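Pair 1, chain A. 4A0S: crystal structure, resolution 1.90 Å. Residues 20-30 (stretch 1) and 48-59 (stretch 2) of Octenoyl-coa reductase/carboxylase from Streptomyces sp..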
# COMPACT_ATOMS: atom_id res chain seq x y z
N PRO A 20 30.77 12.75 37.48
CA PRO A 20 30.23 13.99 36.92
C PRO A 20 30.36 14.08 35.40
O PRO A 20 31.28 13.49 34.81
CB PRO A 20 31.08 15.09 37.60
CG PRO A 20 32.28 14.40 38.12
CD PRO A 20 31.87 12.99 38.43
N VAL A 21 29.42 14.79 34.78
CA VAL A 21 29.53 15.12 33.37
C VAL A 21 30.60 16.18 33.22
O VAL A 21 30.57 17.18 33.95
CB VAL A 21 28.19 15.64 32.77
CG1 VAL A 21 28.29 15.67 31.24
CG2 VAL A 21 27.02 14.78 33.20
N PRO A 22 31.55 15.97 32.30
CA PRO A 22 32.57 16.98 32.00
C PRO A 22 31.95 18.24 31.41
O PRO A 22 30.96 18.16 30.69
CB PRO A 22 33.44 16.31 30.93
CG PRO A 22 33.08 14.89 30.94
CD PRO A 22 31.72 14.75 31.50
N ASP A 23 32.56 19.38 31.70
CA ASP A 23 32.14 20.68 31.18
C ASP A 23 32.35 20.76 29.69
O ASP A 23 31.69 21.54 29.00
CB ASP A 23 32.98 21.78 31.83
CG ASP A 23 32.58 22.03 33.26
OD1 ASP A 23 31.52 21.52 33.68
OD2 ASP A 23 33.32 22.75 33.97
N THR A 24 33.34 20.01 29.21
CA THR A 24 33.69 20.03 27.80
C THR A 24 33.95 18.61 27.35
O THR A 24 34.13 17.70 28.16
CB THR A 24 34.96 20.87 27.50
OG1 THR A 24 36.11 20.21 28.01
CG2 THR A 24 34.86 22.28 28.12
N TYR A 25 33.98 18.41 26.04
CA TYR A 25 34.40 17.12 25.54
C TYR A 25 35.09 17.27 24.21
O TYR A 25 34.91 18.27 23.52
CB TYR A 25 33.21 16.16 25.45
CG TYR A 25 32.14 16.55 24.49
CD1 TYR A 25 31.09 17.35 24.90
CD2 TYR A 25 32.16 16.11 23.16
CE1 TYR A 25 30.08 17.71 24.05
CE2 TYR A 25 31.14 16.48 22.28
CZ TYR A 25 30.11 17.28 22.73
OH TYR A 25 29.09 17.66 21.91
N LEU A 26 35.89 16.26 23.88
CA LEU A 26 36.60 16.21 22.60
C LEU A 26 35.63 15.92 21.46
O LEU A 26 34.81 14.99 21.53
CB LEU A 26 37.69 15.14 22.66
CG LEU A 26 38.68 15.01 21.49
CD1 LEU A 26 39.44 16.31 21.31
CD2 LEU A 26 39.64 13.86 21.74
N ALA A 27 35.70 16.73 20.42
CA ALA A 27 34.77 16.57 19.31
C ALA A 27 35.41 16.91 17.99
O ALA A 27 36.16 17.89 17.88
CB ALA A 27 33.55 17.45 19.52
N LEU A 28 35.10 16.10 16.98
CA LEU A 28 35.35 16.44 15.61
C LEU A 28 34.29 17.45 15.26
O LEU A 28 33.10 17.16 15.38
CB LEU A 28 35.23 15.22 14.70
CG LEU A 28 35.73 15.44 13.28
CD1 LEU A 28 37.28 15.56 13.23
CD2 LEU A 28 35.22 14.34 12.38
N HIS A 29 34.71 18.64 14.86
CA HIS A 29 33.74 19.69 14.57
C HIS A 29 34.21 20.63 13.50
O HIS A 29 35.38 20.64 13.10
CB HIS A 29 33.43 20.48 15.84
CG HIS A 29 34.60 21.23 16.38
ND1 HIS A 29 35.58 20.63 17.14
CD2 HIS A 29 34.94 22.54 16.28
CE1 HIS A 29 36.48 21.54 17.47
NE2 HIS A 29 36.12 22.71 16.97
N LEU A 30 33.25 21.43 13.05
CA LEU A 30 33.54 22.52 12.15
C LEU A 30 33.34 23.81 12.91
O LEU A 30 32.70 23.84 13.98
CB LEU A 30 32.61 22.47 10.96
CG LEU A 30 32.64 21.15 10.18
CD1 LEU A 30 31.44 21.13 9.28
CD2 LEU A 30 33.94 20.99 9.40
N LYS A 48 40.94 20.29 5.93
CA LYS A 48 41.24 21.71 6.12
C LYS A 48 40.19 22.40 7.00
O LYS A 48 40.46 23.43 7.63
CB LYS A 48 41.40 22.42 4.78
CG LYS A 48 42.55 21.88 3.96
CD LYS A 48 42.81 22.73 2.74
CE LYS A 48 44.07 22.27 2.01
NZ LYS A 48 45.26 22.21 2.92
N SER A 49 39.01 21.80 7.07
CA SER A 49 37.90 22.36 7.83
C SER A 49 37.71 21.65 9.16
O SER A 49 37.43 22.29 10.17
CB SER A 49 36.63 22.28 7.02
OG SER A 49 36.39 20.92 6.70
N LEU A 50 37.84 20.32 9.15
CA LEU A 50 37.66 19.53 10.36
C LEU A 50 38.60 19.95 11.47
O LEU A 50 39.79 20.14 11.24
CB LEU A 50 37.81 18.04 10.05
CG LEU A 50 36.59 17.48 9.31
CD1 LEU A 50 36.83 16.05 8.85
CD2 LEU A 50 35.31 17.55 10.18
N ARG A 51 38.04 20.13 12.66
CA ARG A 51 38.81 20.49 13.85
C ARG A 51 38.58 19.41 14.88
O ARG A 51 37.50 18.82 14.93
CB ARG A 51 38.36 21.83 14.44
CG ARG A 51 38.14 22.97 13.44
CD ARG A 51 39.42 23.70 13.06
NE ARG A 51 39.29 24.33 11.74
CZ ARG A 51 40.30 24.84 11.03
NH1 ARG A 51 41.53 24.82 11.51
NH2 ARG A 51 40.07 25.38 9.84
N LEU A 52 39.61 19.12 15.68
CA LEU A 52 39.42 18.24 16.81
C LEU A 52 39.86 18.98 18.05
O LEU A 52 41.03 19.35 18.19
CB LEU A 52 40.19 16.94 16.66
CG LEU A 52 39.89 15.87 17.71
CD1 LEU A 52 38.46 15.35 17.56
CD2 LEU A 52 40.89 14.73 17.54
N GLY A 53 38.90 19.20 18.95
CA GLY A 53 39.19 19.90 20.19
C GLY A 53 37.98 19.88 21.10
O GLY A 53 36.88 19.39 20.72
N GLU A 54 38.19 20.41 22.30
CA GLU A 54 37.16 20.48 23.32
C GLU A 54 36.05 21.43 22.90
O GLU A 54 36.30 22.53 22.41
CB GLU A 54 37.74 20.91 24.66
CG GLU A 54 38.77 19.95 25.28
CD GLU A 54 38.18 18.59 25.62
OE1 GLU A 54 37.23 18.53 26.43
OE2 GLU A 54 38.68 17.57 25.09
N VAL A 55 34.82 21.00 23.10
CA VAL A 55 33.68 21.85 22.87
C VAL A 55 32.84 21.81 24.14
O VAL A 55 32.90 20.84 24.89
CB VAL A 55 32.83 21.40 21.64
CG1 VAL A 55 33.62 21.50 20.34
CG2 VAL A 55 32.31 19.99 21.84
N PRO A 56 32.05 22.87 24.39
CA PRO A 56 31.24 22.88 25.60
C PRO A 56 30.24 21.74 25.61
O PRO A 56 29.59 21.48 24.59
CB PRO A 56 30.50 24.21 25.50
CG PRO A 56 31.45 25.08 24.72
CD PRO A 56 32.00 24.16 23.68
N MET A 57 30.12 21.06 26.75
CA MET A 57 29.04 20.11 26.97
C MET A 57 27.71 20.87 27.05
O MET A 57 27.56 21.72 27.94
CB MET A 57 29.26 19.38 28.28
CG MET A 57 28.16 18.42 28.65
SD MET A 57 28.02 17.06 27.46
CE MET A 57 29.45 16.07 27.87
N PRO A 58 26.74 20.56 26.17
CA PRO A 58 25.46 21.27 26.28
C PRO A 58 24.61 20.72 27.41
O PRO A 58 24.89 19.63 27.92
CB PRO A 58 24.78 20.98 24.95
CG PRO A 58 25.27 19.64 24.58
CD PRO A 58 26.71 19.61 25.04
N GLU A 59 23.61 21.49 27.80
CA GLU A 59 22.61 21.02 28.73
C GLU A 59 21.69 20.04 28.01
O GLU A 59 21.31 20.23 26.84
CB GLU A 59 21.84 22.20 29.28
CG GLU A 59 20.74 21.87 30.27
CD GLU A 59 19.94 23.10 30.67
OE1 GLU A 59 20.06 24.15 30.00
OE2 GLU A 59 19.18 23.00 31.66
O HOH W 1 29.20 20.33 22.50

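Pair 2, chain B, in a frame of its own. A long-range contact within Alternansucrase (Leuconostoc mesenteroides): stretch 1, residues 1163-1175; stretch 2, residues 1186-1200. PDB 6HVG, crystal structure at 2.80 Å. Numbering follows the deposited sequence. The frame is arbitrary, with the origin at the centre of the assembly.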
# COMPACT_ATOMS: atom_id res chain seq x y z
N ALA B 1163 9.50 13.94 8.11
CA ALA B 1163 10.86 14.47 8.11
C ALA B 1163 11.17 15.43 9.26
O ALA B 1163 11.44 16.63 9.04
CB ALA B 1163 11.13 15.13 6.78
N LEU B 1164 11.14 14.90 10.48
CA LEU B 1164 11.53 15.64 11.68
C LEU B 1164 13.05 15.47 11.88
O LEU B 1164 13.54 14.35 11.85
CB LEU B 1164 10.77 15.10 12.88
CG LEU B 1164 9.25 15.17 12.73
CD1 LEU B 1164 8.54 14.17 13.62
CD2 LEU B 1164 8.71 16.56 13.00
N PRO B 1165 13.80 16.58 12.05
CA PRO B 1165 15.26 16.51 11.96
C PRO B 1165 16.02 15.97 13.19
O PRO B 1165 17.20 15.65 13.07
CB PRO B 1165 15.66 17.96 11.72
CG PRO B 1165 14.61 18.74 12.43
CD PRO B 1165 13.34 17.97 12.21
N GLY B 1166 15.35 15.86 14.33
CA GLY B 1166 16.02 15.50 15.57
C GLY B 1166 15.74 14.07 16.00
O GLY B 1166 14.58 13.63 15.99
N LYS B 1167 16.80 13.35 16.41
CA LYS B 1167 16.70 11.93 16.75
C LYS B 1167 16.49 11.71 18.22
O LYS B 1167 16.99 12.46 19.03
CB LYS B 1167 17.95 11.16 16.33
CG LYS B 1167 18.33 11.30 14.86
CD LYS B 1167 19.48 10.37 14.49
CE LYS B 1167 19.93 10.62 13.07
NZ LYS B 1167 20.83 9.55 12.58
N GLU B 1168 15.71 10.70 18.55
CA GLU B 1168 15.51 10.24 19.93
C GLU B 1168 15.52 8.72 19.92
O GLU B 1168 15.39 8.09 18.86
CB GLU B 1168 14.17 10.67 20.50
CG GLU B 1168 13.96 12.16 20.65
CD GLU B 1168 12.56 12.48 21.17
OE1 GLU B 1168 11.62 12.48 20.34
OE2 GLU B 1168 12.37 12.67 22.40
N VAL B 1169 15.68 8.13 21.10
CA VAL B 1169 15.67 6.69 21.23
C VAL B 1169 14.33 6.30 21.81
O VAL B 1169 13.99 6.70 22.92
CB VAL B 1169 16.82 6.15 22.11
CG1 VAL B 1169 16.70 4.65 22.30
CG2 VAL B 1169 18.16 6.47 21.47
N VAL B 1170 13.56 5.54 21.04
CA VAL B 1170 12.24 5.05 21.44
C VAL B 1170 12.32 3.55 21.72
O VAL B 1170 13.28 2.90 21.31
CB VAL B 1170 11.16 5.28 20.33
CG1 VAL B 1170 11.11 6.74 19.91
CG2 VAL B 1170 11.41 4.38 19.11
N THR B 1171 11.31 3.04 22.42
CA THR B 1171 11.10 1.60 22.57
C THR B 1171 10.00 1.18 21.58
O THR B 1171 8.87 1.65 21.69
CB THR B 1171 10.68 1.22 24.00
OG1 THR B 1171 11.77 1.44 24.88
CG2 THR B 1171 10.32 -0.24 24.09
N ALA B 1172 10.32 0.29 20.66
CA ALA B 1172 9.47 0.05 19.51
C ALA B 1172 9.15 -1.40 19.29
O ALA B 1172 10.00 -2.27 19.48
CB ALA B 1172 10.11 0.63 18.25
N THR B 1173 7.93 -1.65 18.84
CA THR B 1173 7.47 -2.98 18.44
C THR B 1173 6.99 -2.92 17.01
O THR B 1173 6.34 -1.96 16.61
CB THR B 1173 6.31 -3.43 19.34
OG1 THR B 1173 6.72 -3.43 20.70
CG2 THR B 1173 5.81 -4.81 18.96
N ARG B 1174 7.31 -3.95 16.22
CA ARG B 1174 6.88 -4.04 14.81
C ARG B 1174 5.42 -4.42 14.73
O ARG B 1174 5.01 -5.42 15.28
CB ARG B 1174 7.72 -5.05 14.06
CG ARG B 1174 7.38 -5.24 12.60
CD ARG B 1174 7.93 -4.11 11.75
NE ARG B 1174 7.75 -4.40 10.34
CZ ARG B 1174 6.57 -4.36 9.72
NH1 ARG B 1174 5.45 -4.00 10.37
NH2 ARG B 1174 6.51 -4.67 8.44
N VAL B 1175 4.64 -3.57 14.05
CA VAL B 1175 3.18 -3.69 14.05
C VAL B 1175 2.62 -3.51 12.67
O VAL B 1175 3.29 -2.94 11.79
CB VAL B 1175 2.51 -2.62 14.92
CG1 VAL B 1175 2.77 -2.88 16.38
CG2 VAL B 1175 3.00 -1.24 14.53
N ASP B 1186 10.59 -10.88 15.92
CA ASP B 1186 11.49 -10.76 17.06
C ASP B 1186 11.58 -9.31 17.48
O ASP B 1186 12.15 -9.02 18.53
CB ASP B 1186 12.91 -11.26 16.71
CG ASP B 1186 12.89 -12.61 16.03
OD1 ASP B 1186 12.05 -13.45 16.45
OD2 ASP B 1186 13.70 -12.80 15.08
N PHE B 1187 11.06 -8.41 16.65
CA PHE B 1187 11.11 -6.98 16.94
C PHE B 1187 10.00 -6.61 17.92
O PHE B 1187 8.94 -6.16 17.53
CB PHE B 1187 11.01 -6.20 15.65
CG PHE B 1187 11.59 -4.81 15.73
CD1 PHE B 1187 11.15 -3.89 16.68
CD2 PHE B 1187 12.55 -4.40 14.82
CE1 PHE B 1187 11.65 -2.61 16.71
CE2 PHE B 1187 13.05 -3.12 14.85
CZ PHE B 1187 12.60 -2.22 15.80
N VAL B 1188 10.27 -6.82 19.21
CA VAL B 1188 9.35 -6.49 20.28
C VAL B 1188 10.08 -5.74 21.38
O VAL B 1188 11.14 -6.17 21.84
CB VAL B 1188 8.69 -7.75 20.82
CG1 VAL B 1188 7.68 -7.43 21.91
CG2 VAL B 1188 8.01 -8.51 19.69
N ASN B 1189 9.52 -4.60 21.79
CA ASN B 1189 10.09 -3.76 22.83
C ASN B 1189 11.59 -3.52 22.71
O ASN B 1189 12.30 -3.53 23.70
CB ASN B 1189 9.76 -4.32 24.20
CG ASN B 1189 8.27 -4.37 24.47
OD1 ASN B 1189 7.58 -3.37 24.38
ND2 ASN B 1189 7.77 -5.52 24.83
N LEU B 1190 12.07 -3.28 21.48
CA LEU B 1190 13.50 -2.98 21.22
C LEU B 1190 13.78 -1.49 21.14
O LEU B 1190 12.91 -0.71 20.75
CB LEU B 1190 13.98 -3.61 19.91
CG LEU B 1190 13.75 -5.11 19.74
CD1 LEU B 1190 14.38 -5.56 18.43
CD2 LEU B 1190 14.32 -5.90 20.89
N LEU B 1191 14.99 -1.09 21.50
CA LEU B 1191 15.37 0.30 21.42
C LEU B 1191 15.73 0.62 19.98
O LEU B 1191 16.39 -0.16 19.28
CB LEU B 1191 16.52 0.66 22.39
CG LEU B 1191 16.30 0.46 23.90
CD1 LEU B 1191 17.23 1.37 24.70
CD2 LEU B 1191 14.87 0.70 24.34
N TYR B 1192 15.28 1.79 19.55
CA TYR B 1192 15.35 2.19 18.15
C TYR B 1192 15.59 3.67 18.09
O TYR B 1192 15.09 4.40 18.95
CB TYR B 1192 14.03 1.87 17.47
CG TYR B 1192 14.06 1.84 15.97
CD1 TYR B 1192 14.47 0.71 15.30
CD2 TYR B 1192 13.62 2.91 15.23
CE1 TYR B 1192 14.48 0.66 13.92
CE2 TYR B 1192 13.63 2.87 13.86
CZ TYR B 1192 14.06 1.75 13.20
OH TYR B 1192 14.07 1.72 11.82
N VAL B 1193 16.37 4.11 17.11
CA VAL B 1193 16.59 5.52 16.87
C VAL B 1193 15.60 5.95 15.81
O VAL B 1193 15.64 5.49 14.69
CB VAL B 1193 18.01 5.80 16.35
CG1 VAL B 1193 18.14 7.24 15.90
CG2 VAL B 1193 19.03 5.51 17.43
N ALA B 1194 14.69 6.85 16.20
CA ALA B 1194 13.71 7.39 15.29
C ALA B 1194 13.93 8.88 15.11
O ALA B 1194 14.61 9.51 15.91
CB ALA B 1194 12.32 7.13 15.83
N ASN B 1195 13.36 9.44 14.05
CA ASN B 1195 13.38 10.88 13.82
C ASN B 1195 12.03 11.47 14.23
O ASN B 1195 11.10 11.48 13.46
CB ASN B 1195 13.72 11.19 12.37
CG ASN B 1195 15.20 11.27 12.12
OD1 ASN B 1195 15.83 10.27 11.88
ND2 ASN B 1195 15.76 12.47 12.19
N THR B 1196 11.97 11.98 15.46
CA THR B 1196 10.71 12.35 16.09
C THR B 1196 10.63 13.79 16.58
O THR B 1196 9.56 14.26 16.96
CB THR B 1196 10.47 11.46 17.33
OG1 THR B 1196 11.68 11.40 18.11
CG2 THR B 1196 10.08 10.07 16.90
N LYS B 1197 11.76 14.50 16.59
CA LYS B 1197 11.85 15.80 17.24
C LYS B 1197 11.91 16.89 16.19
O LYS B 1197 12.71 16.84 15.27
CB LYS B 1197 13.11 15.83 18.11
CG LYS B 1197 13.03 16.77 19.30
CD LYS B 1197 14.38 16.90 20.00
CE LYS B 1197 14.41 16.22 21.35
NZ LYS B 1197 15.70 16.47 22.05
N SER B 1198 11.05 17.88 16.32
CA SER B 1198 11.00 19.02 15.42
C SER B 1198 12.13 20.03 15.70
O SER B 1198 12.74 19.98 16.78
CB SER B 1198 9.64 19.70 15.59
OG SER B 1198 9.48 20.74 14.67
N SER B 1199 12.38 20.94 14.76
CA SER B 1199 13.52 21.88 14.88
C SER B 1199 13.43 22.80 16.09
O SER B 1199 14.45 23.24 16.61
CB SER B 1199 13.67 22.73 13.61
OG SER B 1199 12.73 23.82 13.57
N GLY B 1200 12.20 23.11 16.52
CA GLY B 1200 11.97 24.01 17.64
C GLY B 1200 12.14 25.48 17.31
O GLY B 1200 12.01 26.34 18.19
O HOH W 2 18.83 13.45 11.67
O HOH W 3 5.15 -4.02 22.62

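Pair 1 and pair 2 are both two-stranded antiparallel ladders, and 14 central residues superpose with an RMSD of 0.9 Å over N, CA and C. In both, wide hydrogen-bonded pairs alternate with narrow non-hydrogen-bonded ones (CA to CA 5.5 Å for A:Tyr25 and A:Val55, 4.4 Å for A:Leu26 and A:Glu54). A:Tyr25 and A:Val55 exchange two bonds (A:Tyr25 N to A:Val55 O 2.9 Å, A:Val55 N to A:Tyr25 O 2.8 Å), as do the matching B:Glu1168 and B:Ala1194 (B:Glu1168 N to B:Ala1194 O 3.1 Å, B:Ala1194 N to B:Glu1168 O 3.0 Å). The doubly bonded pairs A:Ala27 with A:Gly53 and A:His29 with A:Arg51 likewise fall on B:Val1170 with B:Tyr1192 and B:Ala1172 with B:Leu1190.

Side chains fill this common frame differently. On the face carrying A:Tyr25, A:Ala27, A:His29 and A:Val55, pair 1 builds with rings. A:Val55 serves two of them: its CG2 lies 3.7 Å from the centroid of the A:Tyr25 ring, and its CG1 lies 4.0 Å from that of the A:His29 ring, whose opposite face is covered by A:Arg51 CB. A:His29 ND1 also bonds to A:Ala27 O (2.9 Å), which holds the imidazole along its own strand beside A:Gly53, where no side chain intervenes. In pair 2 the glycine position is B:Tyr1192 and the histidine position is B:Ala1172; here the ring belongs to the other strand and its end leads away, so B:Tyr1192 meets stretch 1 through CB: B:Ala1172 CB lies 4.2 Å and B:Val1170 CG2 4.0 Å from B:Tyr1192 CB, while B:Ala1172 CB also lies 3.9 Å from B:Phe1187 CE1.

On the other face, A:Leu52 and B:Leu1191 nearly coincide, their side-chain centres 0.4 Å apart. A:Leu26 CD1 reaches A:Leu52 CG at 3.7 Å; at the matching positions the shorter B:Val1169 meets B:Leu1191 through CG1 and CB at 4.0 Å.

Each pair also has a short carboxylate-hydroxyl bond, but at unmatched positions: A:Thr24 OG1 donates to A:Glu54 OE1 (2.6 Å), whereas B:Thr1196 OG1 donates to B:Glu1168 OE1 (2.5 Å, very short). B:Glu1168 occupies the position of A:Tyr25, and B:Thr1196 that of A:Met57, so an acid and a hydroxyl stand where pair 1 sets A:Met57 CE 3.6 Å from A:Tyr25 CD1.

The ladders diverge near this end. A:Met57 N bonds to A:Asp23 O (2.8 Å); at the matching place B:Gly1166 O accepts from both B:Thr1196 N (3.1 Å) and B:Lys1197 N (3.0 Å), the mark of a beta bulge. An ideal CB on B:Gly1166 would come 2.9 Å from B:Lys1197 CB, a clash.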